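PDB 4JGW: Ral guanine nucleotide dissociation stimulator-like 2 from Mus musculus, which probably acts as a guanine nucleotide exchange factor, and associates in vitro with GTP-bound Rap1A and H-Ras as a putative effector of Ras and/or Rap. Local coordinates for residues 193-198 and 266-271; 262-267 and 320-325; 289-294 and 330-335. All coordinates share one frame; numbering follows the deposited sequence.

Interaction 1 (193-198 and 266-271)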
loop_
_atom_site.group_PDB
_atom_site.type_symbol
_atom_site.label_atom_id
_atom_site.label_comp_id
_atom_site.label_asym_id
_atom_site.label_seq_id
_atom_site.Cartn_x
_atom_site.Cartn_y
_atom_site.Cartn_z
ATOM N N ALA A 193 18.880 9.988 23.283
ATOM C CA ALA A 193 18.850 8.657 23.883
ATOM C C ALA A 193 20.094 7.850 23.530
ATOM O O ALA A 193 20.618 7.956 22.420
ATOM C CB ALA A 193 17.595 7.910 23.453
ATOM N N ASP A 194 20.565 7.063 24.494
ATOM C CA ASP A 194 21.670 6.138 24.284
ATOM C C ASP A 194 21.174 5.004 23.385
ATOM O O ASP A 194 20.269 4.260 23.772
ATOM C CB ASP A 194 22.169 5.598 25.634
ATOM C CG ASP A 194 23.417 4.721 25.513
ATOM O OD1 ASP A 194 23.745 4.244 24.404
ATOM O OD2 ASP A 194 24.075 4.498 26.551
ATOM N N PRO A 195 21.751 4.879 22.174
ATOM C CA PRO A 195 21.324 3.828 21.248
ATOM C C PRO A 195 21.573 2.418 21.790
ATOM O O PRO A 195 20.813 1.500 21.474
ATOM C CB PRO A 195 22.171 4.092 19.996
ATOM C CG PRO A 195 23.336 4.893 20.472
ATOM C CD PRO A 195 22.810 5.726 21.593
ATOM N N THR A 196 22.610 2.261 22.615
ATOM C CA THR A 196 22.950 0.964 23.211
ATOM C C THR A 196 21.968 0.523 24.312
ATOM O O THR A 196 22.070 -0.591 24.826
ATOM C CB THR A 196 24.411 0.925 23.756
ATOM O OG1 THR A 196 24.517 1.715 24.946
ATOM C CG2 THR A 196 25.405 1.437 22.714
ATOM N N ASP A 197 21.019 1.394 24.657
ATOM C CA ASP A 197 19.988 1.081 25.652
ATOM C C ASP A 197 18.932 0.094 25.155
ATOM O O ASP A 197 18.010 -0.258 25.893
ATOM C CB ASP A 197 19.309 2.356 26.168
ATOM C CG ASP A 197 20.049 2.990 27.337
ATOM O OD1 ASP A 197 20.980 2.363 27.888
ATOM O OD2 ASP A 197 19.685 4.124 27.711
ATOM N N VAL A 198 19.069 -0.345 23.904
ATOM C CA VAL A 198 18.245 -1.430 23.362
ATOM C C VAL A 198 18.352 -2.672 24.260
ATOM O O VAL A 198 17.409 -3.460 24.359
ATOM C CB VAL A 198 18.619 -1.759 21.883
ATOM C CG1 VAL A 198 20.053 -2.270 21.766
ATOM C CG2 VAL A 198 17.637 -2.755 21.273
ATOM N N GLY A 266 27.549 1.879 18.488
ATOM C CA GLY A 266 27.579 2.618 19.752
ATOM C C GLY A 266 27.745 4.113 19.561
ATOM O O GLY A 266 28.330 4.795 20.405
ATOM N N ALA A 267 27.219 4.615 18.447
ATOM C CA ALA A 267 27.416 6.001 18.043
ATOM C C ALA A 267 26.125 6.814 18.070
ATOM O O ALA A 267 25.033 6.277 17.874
ATOM C CB ALA A 267 28.056 6.058 16.662
ATOM N N THR A 268 26.267 8.113 18.310
ATOM C CA THR A 268 25.140 9.037 18.322
ATOM C C THR A 268 25.414 10.189 17.359
ATOM O O THR A 268 26.430 10.881 17.474
ATOM C CB THR A 268 24.870 9.572 19.744
ATOM O OG1 THR A 268 24.681 8.471 20.641
ATOM C CG2 THR A 268 23.631 10.457 19.768
ATOM N N SER A 269 24.507 10.373 16.401
ATOM C CA SER A 269 24.619 11.451 15.421
ATOM C C SER A 269 24.215 12.776 16.057
ATOM O O SER A 269 23.036 13.007 16.334
ATOM C CB SER A 269 23.753 11.151 14.192
ATOM O OG SER A 269 23.989 12.083 13.149
ATOM N N ILE A 270 25.203 13.634 16.302
ATOM C CA ILE A 270 24.975 14.930 16.948
ATOM C C ILE A 270 24.868 16.076 15.939
ATOM O O ILE A 270 24.263 17.112 16.226
ATOM C CB ILE A 270 26.057 15.256 18.018
ATOM C CG1 ILE A 270 27.469 15.204 17.412
ATOM C CG2 ILE A 270 25.927 14.315 19.219
ATOM C CD1 ILE A 270 28.499 16.048 18.152
ATOM N N GLY A 271 25.462 15.879 14.765
ATOM C CA GLY A 271 25.415 16.864 13.689
ATOM C C GLY A 271 24.858 16.267 12.414
ATOM O O GLY A 271 24.145 15.262 12.452
#

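Interaction 2 (262-267 and 320-325)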
loop_
_atom_site.group_PDB
_atom_site.type_symbol
_atom_site.label_atom_id
_atom_site.label_comp_id
_atom_site.label_asym_id
_atom_site.label_seq_id
_atom_site.Cartn_x
_atom_site.Cartn_y
_atom_site.Cartn_z
ATOM N N SER A 262 23.258 2.393 14.317
ATOM C CA SER A 262 23.723 3.333 15.335
ATOM C C SER A 262 24.118 2.654 16.654
ATOM O O SER A 262 25.187 2.938 17.205
ATOM C CB SER A 262 22.653 4.404 15.576
ATOM O OG SER A 262 23.061 5.343 16.553
ATOM N N SER A 263 23.266 1.753 17.144
ATOM C CA SER A 263 23.492 1.094 18.435
ATOM C C SER A 263 24.629 0.079 18.392
ATOM O O SER A 263 25.424 -0.002 19.331
ATOM C CB SER A 263 22.209 0.438 18.956
ATOM O OG SER A 263 21.950 -0.788 18.307
ATOM N N VAL A 264 24.696 -0.689 17.305
ATOM C CA VAL A 264 25.780 -1.647 17.092
ATOM C C VAL A 264 27.130 -0.924 17.044
ATOM O O VAL A 264 28.118 -1.402 17.604
ATOM C CB VAL A 264 25.550 -2.509 15.817
ATOM C CG1 VAL A 264 26.821 -3.235 15.398
ATOM C CG2 VAL A 264 24.428 -3.513 16.052
ATOM N N LEU A 265 27.158 0.239 16.397
ATOM C CA LEU A 265 28.365 1.061 16.344
ATOM C C LEU A 265 28.561 1.885 17.619
ATOM O O LEU A 265 29.609 2.504 17.805
ATOM C CB LEU A 265 28.355 1.968 15.109
ATOM C CG LEU A 265 28.478 1.289 13.740
ATOM C CD1 LEU A 265 28.230 2.292 12.627
ATOM C CD2 LEU A 265 29.833 0.608 13.560
ATOM N N GLY A 266 27.549 1.879 18.488
ATOM C CA GLY A 266 27.579 2.618 19.752
ATOM C C GLY A 266 27.745 4.113 19.561
ATOM O O GLY A 266 28.330 4.795 20.405
ATOM N N ALA A 267 27.219 4.615 18.447
ATOM C CA ALA A 267 27.416 6.001 18.043
ATOM C C ALA A 267 26.125 6.814 18.070
ATOM O O ALA A 267 25.033 6.277 17.874
ATOM C CB ALA A 267 28.056 6.058 16.662
ATOM N N SER A 320 27.019 -2.674 4.798
ATOM C CA SER A 320 28.488 -2.606 4.751
ATOM C C SER A 320 29.164 -2.249 6.087
ATOM O O SER A 320 30.047 -2.985 6.530
ATOM C CB SER A 320 28.970 -1.673 3.630
ATOM O OG SER A 320 28.798 -2.268 2.354
ATOM N N PRO A 321 28.751 -1.137 6.737
ATOM C CA PRO A 321 29.415 -0.767 7.998
ATOM C C PRO A 321 29.165 -1.720 9.181
ATOM O O PRO A 321 29.847 -1.614 10.202
ATOM C CB PRO A 321 28.846 0.626 8.301
ATOM C CG PRO A 321 27.557 0.682 7.572
ATOM C CD PRO A 321 27.749 -0.130 6.335
ATOM N N ILE A 322 28.205 -2.633 9.044
ATOM C CA ILE A 322 27.923 -3.618 10.094
ATOM C C ILE A 322 28.475 -4.998 9.730
ATOM O O ILE A 322 28.937 -5.740 10.601
ATOM C CB ILE A 322 26.405 -3.688 10.439
ATOM C CG1 ILE A 322 25.861 -2.301 10.823
ATOM C CG2 ILE A 322 26.128 -4.719 11.541
ATOM C CD1 ILE A 322 26.611 -1.591 11.952
ATOM N N HIS A 323 28.426 -5.329 8.441
ATOM C CA HIS A 323 29.016 -6.564 7.917
ATOM C C HIS A 323 30.528 -6.594 8.165
ATOM O O HIS A 323 31.085 -7.646 8.483
ATOM C CB HIS A 323 28.711 -6.704 6.420
ATOM C CG HIS A 323 29.119 -8.021 5.835
ATOM N ND1 HIS A 323 28.383 -9.174 6.012
ATOM C CD2 HIS A 323 30.180 -8.366 5.067
ATOM C CE1 HIS A 323 28.977 -10.173 5.384
ATOM N NE2 HIS A 323 30.070 -9.710 4.804
ATOM N N ARG A 324 31.165 -5.429 8.027
ATOM C CA ARG A 324 32.607 -5.236 8.254
ATOM C C ARG A 324 33.126 -5.730 9.603
ATOM O O ARG A 324 34.287 -6.133 9.717
ATOM C CB ARG A 324 32.952 -3.749 8.162
ATOM C CG ARG A 324 33.321 -3.248 6.785
ATOM C CD ARG A 324 34.069 -1.924 6.885
ATOM N NE ARG A 324 35.483 -2.123 7.204
ATOM C CZ ARG A 324 36.022 -1.991 8.416
ATOM N NH1 ARG A 324 35.277 -1.651 9.461
ATOM N NH2 ARG A 324 37.322 -2.198 8.580
ATOM N N LEU A 325 32.272 -5.671 10.621
ATOM C CA LEU A 325 32.690 -5.870 12.008
ATOM C C LEU A 325 32.935 -7.341 12.347
ATOM O O LEU A 325 32.184 -7.950 13.112
ATOM C CB LEU A 325 31.673 -5.234 12.965
ATOM C CG LEU A 325 31.265 -3.784 12.673
ATOM C CD1 LEU A 325 30.009 -3.410 13.442
ATOM C CD2 LEU A 325 32.397 -2.796 12.961
#

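Interaction 3 (289-294 and 330-335)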
loop_
_atom_site.group_PDB
_atom_site.type_symbol
_atom_site.label_atom_id
_atom_site.label_comp_id
_atom_site.label_asym_id
_atom_site.label_seq_id
_atom_site.Cartn_x
_atom_site.Cartn_y
_atom_site.Cartn_z
ATOM N N ARG A 289 26.979 -8.587 21.864
ATOM C CA ARG A 289 25.754 -8.621 22.664
ATOM C C ARG A 289 24.664 -7.734 22.063
ATOM O O ARG A 289 23.479 -8.063 22.133
ATOM C CB ARG A 289 26.043 -8.225 24.118
ATOM C CG ARG A 289 27.011 -9.167 24.840
ATOM C CD ARG A 289 26.438 -10.579 24.955
ATOM N NE ARG A 289 27.459 -11.614 24.774
ATOM C CZ ARG A 289 27.223 -12.927 24.827
ATOM N NH1 ARG A 289 25.998 -13.385 25.055
ATOM N NH2 ARG A 289 28.217 -13.787 24.652
ATOM N N LEU A 290 25.082 -6.619 21.466
ATOM C CA LEU A 290 24.179 -5.732 20.740
ATOM C C LEU A 290 23.694 -6.374 19.439
ATOM O O LEU A 290 22.514 -6.278 19.104
ATOM C CB LEU A 290 24.848 -4.383 20.471
ATOM C CG LEU A 290 24.998 -3.457 21.685
ATOM C CD1 LEU A 290 26.190 -2.530 21.519
ATOM C CD2 LEU A 290 23.726 -2.660 21.941
ATOM N N LEU A 291 24.604 -7.033 18.723
ATOM C CA LEU A 291 24.246 -7.785 17.517
ATOM C C LEU A 291 23.236 -8.885 17.843
ATOM O O LEU A 291 22.208 -9.005 17.177
ATOM C CB LEU A 291 25.488 -8.394 16.855
ATOM C CG LEU A 291 26.500 -7.478 16.158
ATOM C CD1 LEU A 291 27.781 -8.245 15.863
ATOM C CD2 LEU A 291 25.932 -6.876 14.880
ATOM N N GLU A 292 23.541 -9.668 18.879
ATOM C CA GLU A 292 22.662 -10.733 19.368
ATOM C C GLU A 292 21.290 -10.193 19.774
ATOM O O GLU A 292 20.266 -10.825 19.511
ATOM C CB GLU A 292 23.311 -11.462 20.551
ATOM C CG GLU A 292 24.481 -12.375 20.168
ATOM C CD GLU A 292 25.449 -12.640 21.321
ATOM O OE1 GLU A 292 25.118 -12.325 22.486
ATOM O OE2 GLU A 292 26.550 -13.169 21.057
ATOM N N LYS A 293 21.282 -9.020 20.407
ATOM C CA LYS A 293 20.046 -8.374 20.837
ATOM C C LYS A 293 19.136 -8.013 19.661
ATOM O O LYS A 293 17.940 -8.314 19.683
ATOM C CB LYS A 293 20.349 -7.126 21.673
ATOM C CG LYS A 293 19.121 -6.463 22.291
ATOM C CD LYS A 293 18.476 -7.365 23.333
ATOM C CE LYS A 293 17.289 -6.692 23.977
ATOM N NZ LYS A 293 17.046 -7.235 25.339
ATOM N N TRP A 294 19.711 -7.373 18.644
ATOM C CA TRP A 294 18.963 -6.966 17.456
ATOM C C TRP A 294 18.497 -8.153 16.618
ATOM O O TRP A 294 17.409 -8.113 16.038
ATOM C CB TRP A 294 19.777 -5.993 16.600
ATOM C CG TRP A 294 19.799 -4.596 17.145
ATOM C CD1 TRP A 294 20.874 -3.940 17.668
ATOM C CD2 TRP A 294 18.693 -3.687 17.227
ATOM N NE1 TRP A 294 20.509 -2.679 18.070
ATOM C CE2 TRP A 294 19.176 -2.495 17.810
ATOM C CE3 TRP A 294 17.339 -3.765 16.870
ATOM C CZ2 TRP A 294 18.357 -1.384 18.039
ATOM C CZ3 TRP A 294 16.524 -2.660 17.098
ATOM C CH2 TRP A 294 17.039 -1.485 17.678
ATOM N N GLY A 330 32.543 -12.311 15.148
ATOM C CA GLY A 330 33.320 -13.437 15.665
ATOM C C GLY A 330 33.029 -13.784 17.115
ATOM O O GLY A 330 33.300 -14.904 17.549
ATOM N N GLU A 331 32.480 -12.826 17.861
ATOM C CA GLU A 331 32.107 -13.036 19.264
ATOM C C GLU A 331 30.628 -13.405 19.437
ATOM O O GLU A 331 30.179 -13.703 20.547
ATOM C CB GLU A 331 32.447 -11.801 20.112
ATOM C CG GLU A 331 33.942 -11.504 20.255
ATOM C CD GLU A 331 34.716 -12.618 20.948
ATOM O OE1 GLU A 331 34.172 -13.250 21.881
ATOM O OE2 GLU A 331 35.876 -12.859 20.556
ATOM N N THR A 332 29.881 -13.382 18.336
ATOM C CA THR A 332 28.459 -13.725 18.337
ATOM C C THR A 332 28.267 -15.239 18.470
ATOM O O THR A 332 28.924 -16.015 17.772
ATOM C CB THR A 332 27.760 -13.192 17.060
ATOM O OG1 THR A 332 27.901 -11.766 17.000
ATOM C CG2 THR A 332 26.276 -13.549 17.040
ATOM N N THR A 333 27.377 -15.645 19.376
ATOM C CA THR A 333 27.081 -17.064 19.601
ATOM C C THR A 333 26.532 -17.729 18.340
ATOM O O THR A 333 25.831 -17.092 17.546
ATOM C CB THR A 333 26.087 -17.289 20.771
ATOM O OG1 THR A 333 24.831 -16.669 20.469
ATOM C CG2 THR A 333 26.637 -16.721 22.076
ATOM N N ARG A 334 26.857 -19.009 18.169
ATOM C CA ARG A 334 26.474 -19.772 16.980
ATOM C C ARG A 334 24.954 -19.855 16.789
ATOM O O ARG A 334 24.468 -19.877 15.655
ATOM C CB ARG A 334 27.106 -21.174 17.015
ATOM C CG ARG A 334 27.000 -21.970 15.710
ATOM C CD ARG A 334 27.744 -21.300 14.555
ATOM N NE ARG A 334 27.117 -21.598 13.267
ATOM C CZ ARG A 334 27.403 -20.984 12.120
ATOM N NH1 ARG A 334 28.319 -20.023 12.076
ATOM N NH2 ARG A 334 26.767 -21.333 11.008
ATOM N N ASP A 335 24.216 -19.884 17.897
ATOM C CA ASP A 335 22.755 -19.934 17.864
ATOM C C ASP A 335 22.162 -18.667 17.245
ATOM O O ASP A 335 21.225 -18.740 16.448
ATOM C CB ASP A 335 22.190 -20.155 19.271
ATOM C CG ASP A 335 20.797 -20.762 19.255
ATOM O OD1 ASP A 335 19.853 -20.098 18.771
ATOM O OD2 ASP A 335 20.646 -21.907 19.735
#

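Interaction 1 (193-198 and 266-271)
Pro195 turns its ring onto the backbone and side chain at the start of strand 267-269. Its CG lies 3.4 Å from Ala267 O, and its CD is 3.5 Å from Thr268 OG1. The proline ring and the Thr268 side chain cross at about a right angle. Thr268 presents its hydroxyl because OG1 lies anti to its own carbonyl carbon (chi1 -55°), which puts the oxygen rather than the methyl CG2 against the ring. One residue on, the methyl CG2 of Thr196 rests 3.9 Å from Gly266 CA, at the turn where helix 244-264 gives way to the strand.

In 193-198, Asp194 to Thr196 form an Asx turn at the start of the 3-10 segment 195-198. Asp194 OD1 accepts from Thr196 N at 2.9 Å and from Thr196 OG1 at 2.7 Å, both donors sitting above the same face of the carboxylate. A chi1 of 72° places OG1 between the backbone N and the carbonyl carbon, while CG2 is directed beside the N. The same OD1 also forms a salt bridge with Arg280, just beyond strand 277-279, the antiparallel partner of 267-269. Ser262 and Ser263 of helix 244-264 pack on Pro195.

Interaction 2 (262-267 and 320-325)
Val264, in the last turn of helix 244-264, and Leu265 next to it meet Ile322 and Leu325 in a contact made of aliphatic carbons. Val264 CG1 lies 3.8 Å from Ile322 CD1 and 3.7 Å from Leu325 CD1, so one methyl touches both residues. It is carried there by a torsion that sets CG1 anti to the backbone N (chi1 165°). Leu265 approaches from beside it: its CG is 3.9 Å from Ile322 CD1, and its CD2 is 4.0 Å from Leu325 CD1, the two leucine side chains crossing at about a right angle. Ile322 CD1 therefore sits against both Val264 and Leu265. Around this group, Leu291 of helix 284-303 packs on both Val264 and Ile322, while Ser462 and Ser466 of helix 459-469 lie against Leu265 and Pro321.

The hydrogen bonds of the two segments run within each or out to neighbouring parts of the chain: Val264 O, for instance, takes Arg287 NH1. Gly266, with its positive phi of 60°, is the C-prime residue of a Schellman motif that ends the helix, in which Ala267 N bonds to Ser262 O at 2.9 Å and Gly266 N makes a weak bond to Ser263 O. Ser262 OG then donates to Ala267 O at 2.6 Å, bracing the turn with a side chain. On the other segment, Arg324 N bonds to Ser320 O.

With the helix end's carbonyls met by its own turn and by Arg287, what holds this buried contact of the RasGEF domain together is shape and the exclusion of water.

Interaction 3 (289-294 and 330-335)
Arg289 reaches over from helix 284-303 until its NH2 comes within 4.2 Å of the methyl CG2 of Thr333, a loose contact at an oblique angle to the guanidinium. Its stronger tie is inside its own helix, where NH1 lies 2.9 Å from Glu292 OE1. This salt bridge works by charge alone: the oxygen stands well out of the guanidinium plane, with no N-H directed at it. The other carboxylate oxygen, OE2, lies 3.8 Å above the guanidinium plane, over its centre, and the carboxylate stands steeply on that face instead of lying flat on it.

Leu291 faces the other segment with CD1, which is 3.7 Å from Thr332 OG1. The two side chains cross at about a right angle, and that hydroxyl is hydrogen-bonded to Ala328 O. The other methyl of Leu291, CD2, faces helix 244-264.

The contact joins helix 284-303 to the turn leading into helix 334-344, both within the RasGEF domain, and Thr333 is the N-cap residue of the second helix.

Glu292 supplies the polar link. Its chain runs extended beyond CG, which lies 3.8 Å from Thr332 CG2 as the two side chains slide past each other in opposite directions. At the tip, OE2 accepts from Thr333 N at 3.1 Å with an N-H...O angle of 159°, the donor approaching on the anti side and 33° out of the carboxylate plane. That acceptor also lies 3.4 Å from Thr332 CA, close against the backbone. A negative charge at the start of helix 334-344 would probably be favoured by the helix dipole, and Arg289 should offset it further. The N-cap hydroxyl, Thr333 OG1, pairs instead with Ser336 OG in the first turn of that helix.

Starting from the N terminus, the loop ahead of helix 203-219 comes first, and interaction 1 closes a long excursion by bringing 193-198 against 266-271 after helix 244-264. Interaction 2 opens on that helix's end, sharing Gly266 and Ala267 with interaction 1, and closes at 320-325 after helices 284-303 and 307-318. Interaction 3 opens at 289-294 inside that loop and closes at 330-335 beyond it, so interactions 2 and 3 cross, whereas interactions 1 and 3 follow in series. Helix 284-303 bridges all three: Leu290 packs on Val198, and Trp294 NE1 probably bonds to Ser263 OG. Together they tie the incoming loop, the hairpin and successive helices into one region of the RasGEF domain.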